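Local coordinates for Exo-poly-alpha-D-galacturonosidase (Thermotoga maritima, PDB 3JUR), which probably hydrolyses polygalacturonate, the backbone of pectin, as an exo-acting polygalacturonase of glycosyl hydrolase family 28, at residues N16-E20 with N223-R227; I108-Y113 with V177-G183; N112-Y118 with L188-Q194; I251-D257 with R286-S292. One frame throughout, in Å; residues are numbered along the deposited sequence.

Contact 1. Residues N16-E20 with N223-R227; sequences NHVRE and NVIIR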
# COMPACT_ATOMS: atom_id res chain seq x y z
N ASN D 16 -7.19 -31.74 25.59
CA ASN D 16 -7.24 -32.40 26.89
C ASN D 16 -8.39 -33.40 27.04
O ASN D 16 -8.36 -34.25 27.93
CB ASN D 16 -7.26 -31.38 28.04
CG ASN D 16 -5.90 -30.75 28.30
OD1 ASN D 16 -4.86 -31.34 27.99
ND2 ASN D 16 -5.89 -29.56 28.88
N HIS D 17 -9.40 -33.29 26.18
CA HIS D 17 -10.57 -34.16 26.27
C HIS D 17 -10.80 -34.97 24.99
O HIS D 17 -11.90 -35.46 24.73
CB HIS D 17 -11.80 -33.34 26.68
CG HIS D 17 -11.67 -32.72 28.04
ND1 HIS D 17 -11.34 -31.39 28.22
CD2 HIS D 17 -11.80 -33.24 29.28
CE1 HIS D 17 -11.28 -31.12 29.51
NE2 HIS D 17 -11.55 -32.23 30.18
N VAL D 18 -9.74 -35.12 24.22
CA VAL D 18 -9.78 -35.90 22.99
C VAL D 18 -8.75 -37.03 23.10
O VAL D 18 -7.58 -36.79 23.42
CB VAL D 18 -9.55 -34.99 21.75
CG1 VAL D 18 -8.92 -35.74 20.61
CG2 VAL D 18 -10.85 -34.34 21.31
N ARG D 19 -9.19 -38.27 22.88
CA ARG D 19 -8.27 -39.42 22.79
C ARG D 19 -8.83 -40.58 21.99
O ARG D 19 -10.04 -40.81 21.97
CB ARG D 19 -7.78 -39.89 24.17
CG ARG D 19 -8.85 -40.36 25.12
CD ARG D 19 -8.27 -41.25 26.25
NE ARG D 19 -7.08 -40.69 26.89
CZ ARG D 19 -7.09 -39.66 27.74
NH1 ARG D 19 -8.22 -39.05 28.05
NH2 ARG D 19 -5.96 -39.22 28.26
N GLU D 20 -7.93 -41.29 21.32
CA GLU D 20 -8.24 -42.50 20.55
C GLU D 20 -9.01 -43.53 21.38
O GLU D 20 -8.73 -43.71 22.56
CB GLU D 20 -6.96 -43.16 20.06
CG GLU D 20 -6.31 -42.52 18.84
CD GLU D 20 -5.09 -43.31 18.37
OE1 GLU D 20 -5.11 -44.57 18.42
OE2 GLU D 20 -4.11 -42.67 17.95
N ASN D 223 -15.99 -36.82 22.01
CA ASN D 223 -14.66 -37.39 21.78
C ASN D 223 -14.55 -38.08 20.42
O ASN D 223 -14.51 -39.31 20.31
CB ASN D 223 -14.24 -38.32 22.93
CG ASN D 223 -12.86 -38.90 22.74
OD1 ASN D 223 -12.06 -38.38 21.96
ND2 ASN D 223 -12.56 -39.99 23.44
N VAL D 224 -14.51 -37.25 19.37
CA VAL D 224 -14.45 -37.74 18.00
C VAL D 224 -13.16 -37.24 17.32
O VAL D 224 -12.84 -36.05 17.38
CB VAL D 224 -15.71 -37.29 17.20
CG1 VAL D 224 -15.70 -37.86 15.79
CG2 VAL D 224 -17.00 -37.66 17.94
N ILE D 225 -12.42 -38.17 16.72
CA ILE D 225 -11.21 -37.85 15.97
C ILE D 225 -11.38 -38.29 14.50
O ILE D 225 -11.69 -39.45 14.22
CB ILE D 225 -9.95 -38.54 16.57
CG1 ILE D 225 -9.68 -38.03 17.99
CG2 ILE D 225 -8.72 -38.31 15.69
CD1 ILE D 225 -8.73 -38.93 18.80
N ILE D 226 -11.20 -37.34 13.59
CA ILE D 226 -11.16 -37.66 12.16
C ILE D 226 -9.85 -37.12 11.64
O ILE D 226 -9.57 -35.92 11.71
CB ILE D 226 -12.37 -37.08 11.41
CG1 ILE D 226 -13.67 -37.63 12.00
CG2 ILE D 226 -12.30 -37.44 9.92
CD1 ILE D 226 -14.85 -36.71 11.82
N ARG D 227 -9.02 -38.02 11.13
CA ARG D 227 -7.64 -37.68 10.85
C ARG D 227 -7.13 -38.48 9.66
O ARG D 227 -7.46 -39.65 9.49
CB ARG D 227 -6.81 -37.90 12.13
CG ARG D 227 -5.58 -38.76 12.03
CD ARG D 227 -5.65 -39.93 13.02
NE ARG D 227 -5.44 -39.54 14.41
CZ ARG D 227 -5.17 -40.39 15.41
NH1 ARG D 227 -5.05 -41.70 15.18
NH2 ARG D 227 -5.00 -39.93 16.63
O HOH W 1 -11.17 -42.85 24.34
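The side-chain amide of N223 meets the backbone of R19 with both of its ends. OD1 of N223 accepts from the backbone N of R19 at 3.0 Å, the donor standing above the carbonyl plane. ND2 of N223 gives a hydrogen to the carbonyl O of R19, also at 3.0 Å, and here it arrives in the carbonyl plane on a lone pair. The amide thus takes both the N-H and the C=O of R19, as a neighbouring strand's backbone could. At the other end, R227 points NH1 and NH2 at one oxygen, OE2 of E20; the NH1 to OE2 distance is 3.1 Å. This salt bridge is end-on, with the carboxylate and guanidinium planes 78° apart. Between the two polar grips, CG1 of V18 rests on CG1 of I225 at 3.6 Å, and CD1 of I225 reaches the backbone between R19 and E20. The segment 223-227 starts at a corner of the right-handed parallel beta-helix and runs into strand 224-233. The segment 16-20 follows helix 6-16 and crosses the outside of that strand. N200 OD1 takes a hydrogen from ND2 of N223, and E204 on the neighbouring strand 201-204 forms a second salt bridge with NH1 of R227.

Contact 2. Residues I108-Y113 with V177-G183; sequences IELYNY and VEERVFG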
# COMPACT_ATOMS: atom_id res chain seq x y z
N ILE D 108 -33.03 -31.98 11.24
CA ILE D 108 -34.25 -32.46 11.89
C ILE D 108 -34.24 -33.99 12.02
O ILE D 108 -34.01 -34.70 11.04
CB ILE D 108 -35.55 -31.97 11.18
CG1 ILE D 108 -35.63 -30.44 11.16
CG2 ILE D 108 -36.81 -32.55 11.86
CD1 ILE D 108 -36.61 -29.86 10.16
N GLU D 109 -34.49 -34.48 13.24
CA GLU D 109 -34.52 -35.91 13.52
C GLU D 109 -35.72 -36.60 12.88
O GLU D 109 -36.81 -36.02 12.80
CB GLU D 109 -34.55 -36.16 15.03
CG GLU D 109 -33.27 -35.78 15.76
CD GLU D 109 -33.23 -36.31 17.18
OE1 GLU D 109 -32.11 -36.60 17.67
OE2 GLU D 109 -34.30 -36.42 17.80
N LEU D 110 -35.51 -37.82 12.42
CA LEU D 110 -36.56 -38.62 11.80
C LEU D 110 -36.17 -40.10 11.76
O LEU D 110 -35.04 -40.47 12.11
CB LEU D 110 -36.85 -38.12 10.38
CG LEU D 110 -35.92 -38.54 9.24
CD1 LEU D 110 -36.54 -38.20 7.90
CD2 LEU D 110 -34.53 -37.92 9.36
N TYR D 111 -37.11 -40.94 11.35
CA TYR D 111 -36.80 -42.32 10.99
C TYR D 111 -36.80 -42.43 9.47
O TYR D 111 -37.77 -42.06 8.80
CB TYR D 111 -37.78 -43.30 11.65
CG TYR D 111 -37.42 -43.57 13.08
CD1 TYR D 111 -36.75 -44.74 13.44
CD2 TYR D 111 -37.71 -42.64 14.08
CE1 TYR D 111 -36.40 -44.99 14.77
CE2 TYR D 111 -37.36 -42.88 15.40
CZ TYR D 111 -36.71 -44.05 15.75
OH TYR D 111 -36.37 -44.27 17.07
N ASN D 112 -35.68 -42.90 8.93
CA ASN D 112 -35.44 -42.90 7.50
C ASN D 112 -34.42 -43.98 7.14
O ASN D 112 -33.93 -44.69 8.02
CB ASN D 112 -34.95 -41.52 7.05
CG ASN D 112 -34.93 -41.35 5.53
OD1 ASN D 112 -35.76 -41.91 4.81
ND2 ASN D 112 -33.97 -40.57 5.04
N TYR D 113 -34.12 -44.09 5.84
CA TYR D 113 -33.12 -45.02 5.33
C TYR D 113 -31.86 -44.99 6.18
O TYR D 113 -31.40 -43.92 6.61
CB TYR D 113 -32.77 -44.68 3.87
CG TYR D 113 -33.87 -44.97 2.87
CD1 TYR D 113 -34.27 -46.28 2.60
CD2 TYR D 113 -34.51 -43.93 2.20
CE1 TYR D 113 -35.28 -46.55 1.68
CE2 TYR D 113 -35.53 -44.18 1.27
CZ TYR D 113 -35.91 -45.50 1.02
OH TYR D 113 -36.91 -45.77 0.11
N VAL D 177 -40.53 -37.91 17.44
CA VAL D 177 -39.62 -38.46 16.43
C VAL D 177 -40.07 -39.83 15.93
O VAL D 177 -39.99 -40.11 14.73
CB VAL D 177 -38.16 -38.53 16.95
CG1 VAL D 177 -37.19 -38.83 15.80
CG2 VAL D 177 -37.76 -37.22 17.64
N GLU D 178 -40.55 -40.67 16.85
CA GLU D 178 -41.01 -42.04 16.55
C GLU D 178 -42.13 -42.05 15.51
O GLU D 178 -42.40 -43.08 14.89
CB GLU D 178 -41.50 -42.74 17.83
CG GLU D 178 -40.43 -43.00 18.89
CD GLU D 178 -40.02 -41.74 19.68
OE1 GLU D 178 -38.95 -41.78 20.33
OE2 GLU D 178 -40.75 -40.73 19.65
N GLU D 179 -42.78 -40.90 15.33
CA GLU D 179 -43.90 -40.77 14.41
C GLU D 179 -43.52 -40.07 13.10
O GLU D 179 -44.36 -39.86 12.22
CB GLU D 179 -45.08 -40.08 15.09
CG GLU D 179 -45.61 -40.83 16.31
CD GLU D 179 -46.71 -40.10 17.06
OE1 GLU D 179 -47.20 -39.06 16.57
OE2 GLU D 179 -47.10 -40.59 18.14
N ARG D 180 -42.24 -39.71 12.98
CA ARG D 180 -41.72 -39.09 11.77
C ARG D 180 -41.06 -40.16 10.90
O ARG D 180 -39.83 -40.24 10.82
CB ARG D 180 -40.70 -38.00 12.12
CG ARG D 180 -41.24 -36.89 13.00
CD ARG D 180 -40.17 -35.84 13.23
NE ARG D 180 -40.47 -35.02 14.40
CZ ARG D 180 -39.57 -34.25 15.02
NH1 ARG D 180 -38.31 -34.20 14.60
NH2 ARG D 180 -39.94 -33.53 16.08
N VAL D 181 -41.89 -40.98 10.27
CA VAL D 181 -41.42 -42.14 9.52
C VAL D 181 -41.42 -41.87 8.02
O VAL D 181 -42.46 -41.56 7.44
CB VAL D 181 -42.25 -43.41 9.86
CG1 VAL D 181 -41.73 -44.64 9.10
CG2 VAL D 181 -42.25 -43.68 11.36
N PHE D 182 -40.25 -42.01 7.40
CA PHE D 182 -40.12 -41.81 5.96
C PHE D 182 -39.64 -43.10 5.29
O PHE D 182 -40.36 -44.10 5.32
CB PHE D 182 -39.22 -40.58 5.66
CG PHE D 182 -39.85 -39.28 6.07
CD1 PHE D 182 -40.49 -38.48 5.13
CD2 PHE D 182 -39.86 -38.87 7.40
CE1 PHE D 182 -41.10 -37.28 5.50
CE2 PHE D 182 -40.47 -37.67 7.78
CZ PHE D 182 -41.09 -36.88 6.83
N GLY D 183 -38.45 -43.09 4.69
CA GLY D 183 -37.95 -44.28 4.00
C GLY D 183 -38.72 -44.57 2.73
O GLY D 183 -38.82 -43.71 1.85
O HOH W 2 -38.22 -44.18 -1.47
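Y111 pairs both its backbone N and its O with the loop 177-183, in a single beta bridge. N of Y111 donates to O of R180 at 2.9 Å, and O of Y111 accepts from N of F182 at 2.8 Å. Y111 has CG anti to its carbonyl carbon (chi1 -80°), which turns its ring edge, at CD2, to O of V177, with CE2 near CG1 of V177. R180 runs extended from CG to NE, which brings NH1 to O of E109 at 3.0 Å, in the guanidinium plane. CG2 of V177 lies over the centre of one guanidinium face. CD1 of L110 meets CD2 of F182 at 3.4 Å. N112 turns OD1 to N of G183, which approaches in the carbonyl plane at 2.9 Å, while its ND2 goes to O of L188. One ring face of Y113 lies against CA of G183, a CH-pi contact of 3.8 Å from CA to the ring centroid. Water 2 sits at the ring edge, 2.6 Å from OH of Y113. With an alanine at Y113, G183 would probably lose its aromatic cover and water 2 its phenol partner. Strand 108-112 pairs antiparallel with strand 103-105. Helix 161-173 packs on I108, L110 and F182, while helix 270-276 brings salt bridges from D272 to R180 and from R275 to E109, whose OE1 is hydrogen-bonded to OH of Y196.

Contact 3. Residues N112-Y118 with L188-Q194; sequences NYSPLVY and LRPSFVQ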
# COMPACT_ATOMS: atom_id res chain seq x y z
N ASN D 112 -35.68 -42.90 8.93
CA ASN D 112 -35.44 -42.90 7.50
C ASN D 112 -34.42 -43.98 7.14
O ASN D 112 -33.93 -44.69 8.02
CB ASN D 112 -34.95 -41.52 7.05
CG ASN D 112 -34.93 -41.35 5.53
OD1 ASN D 112 -35.76 -41.91 4.81
ND2 ASN D 112 -33.97 -40.57 5.04
N TYR D 113 -34.12 -44.09 5.84
CA TYR D 113 -33.12 -45.02 5.33
C TYR D 113 -31.86 -44.99 6.18
O TYR D 113 -31.40 -43.92 6.61
CB TYR D 113 -32.77 -44.68 3.87
CG TYR D 113 -33.87 -44.97 2.87
CD1 TYR D 113 -34.27 -46.28 2.60
CD2 TYR D 113 -34.51 -43.93 2.20
CE1 TYR D 113 -35.28 -46.55 1.68
CE2 TYR D 113 -35.53 -44.18 1.27
CZ TYR D 113 -35.91 -45.50 1.02
OH TYR D 113 -36.91 -45.77 0.11
N SER D 114 -31.30 -46.17 6.43
CA SER D 114 -30.04 -46.29 7.17
C SER D 114 -28.90 -45.55 6.47
O SER D 114 -28.76 -45.65 5.25
CB SER D 114 -29.67 -47.77 7.34
OG SER D 114 -28.39 -47.90 7.95
N PRO D 115 -28.08 -44.81 7.23
CA PRO D 115 -26.79 -44.38 6.68
C PRO D 115 -25.98 -45.61 6.25
O PRO D 115 -26.23 -46.71 6.76
CB PRO D 115 -26.12 -43.69 7.87
CG PRO D 115 -27.25 -43.17 8.67
CD PRO D 115 -28.32 -44.22 8.56
N LEU D 116 -25.05 -45.43 5.32
CA LEU D 116 -24.31 -46.56 4.74
C LEU D 116 -23.41 -47.24 5.78
O LEU D 116 -23.28 -48.46 5.79
CB LEU D 116 -23.51 -46.14 3.49
CG LEU D 116 -24.08 -45.14 2.47
CD1 LEU D 116 -23.27 -45.19 1.18
CD2 LEU D 116 -25.56 -45.29 2.16
N VAL D 117 -22.79 -46.45 6.66
CA VAL D 117 -22.10 -46.98 7.83
C VAL D 117 -22.74 -46.30 9.04
O VAL D 117 -22.78 -45.08 9.12
CB VAL D 117 -20.57 -46.70 7.79
CG1 VAL D 117 -19.87 -47.37 8.96
CG2 VAL D 117 -19.96 -47.19 6.48
N TYR D 118 -23.25 -47.11 9.97
CA TYR D 118 -24.12 -46.60 11.03
C TYR D 118 -23.77 -47.17 12.40
O TYR D 118 -23.63 -48.39 12.57
CB TYR D 118 -25.58 -46.90 10.67
CG TYR D 118 -26.65 -46.38 11.64
CD1 TYR D 118 -26.86 -45.01 11.83
CD2 TYR D 118 -27.48 -47.27 12.32
CE1 TYR D 118 -27.85 -44.54 12.69
CE2 TYR D 118 -28.48 -46.82 13.19
CZ TYR D 118 -28.66 -45.45 13.37
OH TYR D 118 -29.64 -45.00 14.22
N LEU D 188 -35.82 -38.82 0.83
CA LEU D 188 -34.78 -38.21 1.65
C LEU D 188 -33.56 -39.13 1.73
O LEU D 188 -33.62 -40.20 2.36
CB LEU D 188 -35.31 -37.90 3.05
CG LEU D 188 -36.60 -37.06 3.16
CD1 LEU D 188 -37.11 -37.03 4.59
CD2 LEU D 188 -36.39 -35.64 2.62
N ARG D 189 -32.47 -38.72 1.07
CA ARG D 189 -31.20 -39.47 1.07
C ARG D 189 -30.62 -39.63 2.48
O ARG D 189 -30.83 -38.77 3.34
CB ARG D 189 -30.16 -38.77 0.20
CG ARG D 189 -30.43 -38.81 -1.29
CD ARG D 189 -29.58 -37.75 -1.97
NE ARG D 189 -30.04 -36.39 -1.66
CZ ARG D 189 -29.27 -35.31 -1.67
NH1 ARG D 189 -27.98 -35.39 -1.97
NH2 ARG D 189 -29.80 -34.13 -1.37
N PRO D 190 -29.90 -40.73 2.73
CA PRO D 190 -29.23 -40.92 4.01
C PRO D 190 -27.81 -40.33 4.00
O PRO D 190 -27.24 -40.12 2.93
CB PRO D 190 -29.16 -42.44 4.13
CG PRO D 190 -29.03 -42.91 2.72
CD PRO D 190 -29.81 -41.94 1.88
N SER D 191 -27.26 -40.06 5.19
CA SER D 191 -25.83 -39.72 5.33
C SER D 191 -24.98 -40.94 4.94
O SER D 191 -25.48 -42.07 4.90
CB SER D 191 -25.52 -39.30 6.77
OG SER D 191 -26.11 -38.06 7.10
N PHE D 192 -23.70 -40.71 4.64
CA PHE D 192 -22.79 -41.81 4.34
C PHE D 192 -22.36 -42.50 5.65
O PHE D 192 -22.87 -43.57 5.98
CB PHE D 192 -21.57 -41.32 3.54
CG PHE D 192 -20.81 -42.40 2.83
CD1 PHE D 192 -20.31 -42.17 1.55
CD2 PHE D 192 -20.57 -43.65 3.42
CE1 PHE D 192 -19.59 -43.16 0.87
CE2 PHE D 192 -19.85 -44.64 2.76
CZ PHE D 192 -19.36 -44.39 1.48
N VAL D 193 -21.44 -41.88 6.39
CA VAL D 193 -20.99 -42.42 7.67
C VAL D 193 -21.64 -41.61 8.80
O VAL D 193 -21.46 -40.39 8.87
CB VAL D 193 -19.43 -42.38 7.80
CG1 VAL D 193 -18.97 -42.95 9.14
CG2 VAL D 193 -18.76 -43.12 6.64
N GLN D 194 -22.40 -42.28 9.66
CA GLN D 194 -23.09 -41.59 10.75
C GLN D 194 -22.90 -42.29 12.08
O GLN D 194 -23.16 -43.49 12.21
CB GLN D 194 -24.58 -41.41 10.44
CG GLN D 194 -25.32 -40.46 11.40
CD GLN D 194 -26.77 -40.20 10.99
OE1 GLN D 194 -27.65 -41.03 11.19
NE2 GLN D 194 -27.02 -39.02 10.42
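N112 carries CG anti to the backbone N (chi1 -169°), which sends its amide across to L188. F192 has the same kind of first torsion (chi1 -162°), and its ring swings back over L116. Both belong to the entry into neighbouring coils of the right-handed parallel beta-helix, where strand 117-120 lies beside strand 193-196. ND2 of N112 gives an almost straight bond to O of L188, 2.7 Å long. The oxygen lies in the amide plane, but the donor stands above the carbonyl plane of L188. A leucine in place of N112 would probably leave the O of the buried L188 without this donor. In the strands, N of V117 donates to O of F192 at 3.0 Å, and O of V117 accepts from N of Q194 at 2.9 Å. V117 and V193 share one face of this parallel pair, Y118 and Q194 the other. P190 fills the middle, with CB against O of S114. On Q194, OE1 touches CG of P115 at 3.3 Å and takes a hydrogen bond from T103. CD1 of L116 stands over the centre of the F192 ring, 3.8 Å from its centroid and 10° off the normal.

Contact 4. Residues I251-D257 with R286-S292; sequences IEKCRFD and RDNLVIS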
# COMPACT_ATOMS: atom_id res chain seq x y z
N ILE D 251 -10.40 -32.56 13.98
CA ILE D 251 -10.32 -32.87 12.55
C ILE D 251 -8.97 -32.34 12.09
O ILE D 251 -8.74 -31.13 12.11
CB ILE D 251 -11.45 -32.18 11.73
CG1 ILE D 251 -12.84 -32.59 12.24
CG2 ILE D 251 -11.29 -32.51 10.24
CD1 ILE D 251 -13.99 -31.67 11.77
N GLU D 252 -8.08 -33.25 11.69
CA GLU D 252 -6.72 -32.86 11.36
C GLU D 252 -6.14 -33.68 10.22
O GLU D 252 -6.51 -34.84 10.02
CB GLU D 252 -5.81 -32.92 12.60
CG GLU D 252 -5.52 -34.32 13.15
CD GLU D 252 -4.44 -34.32 14.23
OE1 GLU D 252 -3.99 -33.23 14.66
OE2 GLU D 252 -4.03 -35.43 14.66
N LYS D 253 -5.24 -33.07 9.45
CA LYS D 253 -4.47 -33.75 8.40
C LYS D 253 -5.34 -34.40 7.32
O LYS D 253 -4.90 -35.34 6.65
CB LYS D 253 -3.50 -34.77 9.02
CG LYS D 253 -2.22 -34.16 9.59
CD LYS D 253 -1.13 -34.12 8.51
CE LYS D 253 -0.27 -32.85 8.61
NZ LYS D 253 0.76 -32.95 9.68
N CYS D 254 -6.56 -33.90 7.13
CA CYS D 254 -7.47 -34.44 6.12
C CYS D 254 -7.38 -33.69 4.78
O CYS D 254 -6.98 -32.52 4.74
CB CYS D 254 -8.92 -34.43 6.62
SG CYS D 254 -9.21 -35.38 8.15
N ARG D 255 -7.77 -34.37 3.70
CA ARG D 255 -7.85 -33.81 2.36
C ARG D 255 -9.31 -33.81 1.89
O ARG D 255 -10.00 -34.82 2.02
CB ARG D 255 -6.98 -34.60 1.38
CG ARG D 255 -7.29 -34.33 -0.10
CD ARG D 255 -6.34 -33.32 -0.72
NE ARG D 255 -5.33 -34.01 -1.52
CZ ARG D 255 -5.26 -34.00 -2.85
NH1 ARG D 255 -6.13 -33.30 -3.57
NH2 ARG D 255 -4.31 -34.69 -3.46
N PHE D 256 -9.76 -32.68 1.33
CA PHE D 256 -11.16 -32.49 0.91
C PHE D 256 -11.31 -31.98 -0.52
O PHE D 256 -10.66 -31.01 -0.92
CB PHE D 256 -11.87 -31.45 1.79
CG PHE D 256 -11.90 -31.79 3.26
CD1 PHE D 256 -12.98 -32.47 3.80
CD2 PHE D 256 -10.87 -31.38 4.09
CE1 PHE D 256 -13.02 -32.76 5.16
CE2 PHE D 256 -10.89 -31.66 5.45
CZ PHE D 256 -11.97 -32.36 5.99
N ASP D 257 -12.20 -32.65 -1.25
CA ASP D 257 -12.79 -32.12 -2.47
C ASP D 257 -14.29 -32.41 -2.35
O ASP D 257 -14.72 -33.57 -2.47
CB ASP D 257 -12.19 -32.81 -3.70
CG ASP D 257 -12.66 -32.20 -5.01
OD1 ASP D 257 -13.41 -31.20 -5.00
OD2 ASP D 257 -12.25 -32.72 -6.06
N ARG D 286 -7.60 -28.50 12.28
CA ARG D 286 -6.23 -28.03 12.04
C ARG D 286 -5.46 -28.87 11.02
O ARG D 286 -5.71 -30.08 10.86
CB ARG D 286 -5.45 -27.97 13.36
CG ARG D 286 -5.21 -29.32 14.00
CD ARG D 286 -4.48 -29.21 15.33
NE ARG D 286 -3.98 -30.50 15.77
CZ ARG D 286 -3.36 -30.71 16.93
NH1 ARG D 286 -3.17 -29.71 17.77
NH2 ARG D 286 -2.93 -31.93 17.25
N ASP D 287 -4.50 -28.22 10.35
CA ASP D 287 -3.58 -28.89 9.41
C ASP D 287 -4.27 -29.66 8.27
O ASP D 287 -3.76 -30.68 7.81
CB ASP D 287 -2.62 -29.85 10.16
CG ASP D 287 -1.93 -29.19 11.35
OD1 ASP D 287 -1.40 -28.07 11.20
OD2 ASP D 287 -1.91 -29.82 12.43
N ASN D 288 -5.42 -29.16 7.83
CA ASN D 288 -6.17 -29.77 6.74
C ASN D 288 -5.92 -29.09 5.41
O ASN D 288 -5.46 -27.95 5.36
CB ASN D 288 -7.67 -29.76 7.02
CG ASN D 288 -8.03 -30.49 8.29
OD1 ASN D 288 -7.96 -31.72 8.36
ND2 ASN D 288 -8.42 -29.74 9.31
N LEU D 289 -6.25 -29.81 4.34
CA LEU D 289 -6.07 -29.31 2.99
C LEU D 289 -7.34 -29.50 2.17
O LEU D 289 -7.81 -30.62 1.98
CB LEU D 289 -4.88 -30.00 2.31
CG LEU D 289 -4.59 -29.70 0.83
CD1 LEU D 289 -4.30 -28.20 0.61
CD2 LEU D 289 -3.45 -30.56 0.30
N VAL D 290 -7.91 -28.39 1.71
CA VAL D 290 -9.05 -28.43 0.80
C VAL D 290 -8.59 -27.91 -0.56
O VAL D 290 -8.20 -26.75 -0.68
CB VAL D 290 -10.25 -27.58 1.31
CG1 VAL D 290 -11.48 -27.72 0.37
CG2 VAL D 290 -10.62 -27.96 2.74
N ILE D 291 -8.59 -28.76 -1.58
CA ILE D 291 -8.39 -28.29 -2.95
C ILE D 291 -9.64 -28.65 -3.72
O ILE D 291 -9.84 -29.81 -4.11
CB ILE D 291 -7.12 -28.88 -3.63
CG1 ILE D 291 -5.87 -28.60 -2.79
CG2 ILE D 291 -6.98 -28.32 -5.06
CD1 ILE D 291 -4.60 -29.29 -3.30
N SER D 292 -10.51 -27.66 -3.90
CA SER D 292 -11.88 -27.95 -4.32
C SER D 292 -12.59 -26.74 -4.91
O SER D 292 -13.10 -25.88 -4.19
CB SER D 292 -12.67 -28.49 -3.12
OG SER D 292 -13.97 -28.89 -3.51
O HOH W 3 -1.89 -35.07 16.32
O HOH W 4 -8.61 -32.32 -2.93
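R286 grips E252 side-on, with NE and NH2 both directed at one oxygen, OE1. NE of R286 is 2.9 Å from OE1 of E252. The two side chains run side by side, and the carboxylate and guanidinium planes are only 22° apart. Water 3 donates to the other oxygen, OE2 of E252, at 2.7 Å. The charge of R286 is shared further, with a salt bridge from NH1 to E11 and a long charge contact to D287, whose OD1 is hydrogen-bonded to ND2 of N316.

N288 ties the turn at K253 to its own. OD1 of N288 accepts from the backbone N of C254 at 2.9 Å. ND2 of N288 gives one hydrogen bond to O of I251 at 3.1 Å and another to N317 on the next coil. O of I251 also takes the backbone N of R286, so two donors hold it. At the far end, OG of S292 donates to OD1 of D257 at 2.8 Å.

Parallel strand bonds join these ends. N of L289 meets O of C254 at 2.8 Å, and N of F256 meets O of L289. On one side of the sheet F256 packs CD2 on CG2 of V290 at 3.7 Å. On the other, R255 and L289 lie alongside each other, and L289 of a second subunit packs on R255.

This is a ladder between successive coils of the right-handed parallel beta-helix. Strands 249-252 and 255-258 lie between strand 224-233 and strand 280-291, which pairs in turn with strand 309-320. V263 of strand 263-265 touches both I251 and F256.

How the contacts relate
Contacts 1, 3 and 4 all involve strands of the beta-helix, whereas contact 2 joins a peripheral hairpin strand to a loop. Contacts 1 and 4 lie on adjoining coils, their centres about 17 Å apart. They touch where I226 O meets E252 N at 3.1 Å, probably in a hydrogen bond. Contacts 2 and 3 share N112 and Y113, with centres about 12 Å apart. N112 uses OD1 in one and ND2 in the other, and CD1 of L188 packs on both L110 and F182. Contacts 2 and 4 fall on opposite sides of the chain's centre, about 32 Å between centres. Along the chain, contacts 2 and 3 are nested inside the loop closed by contact 1.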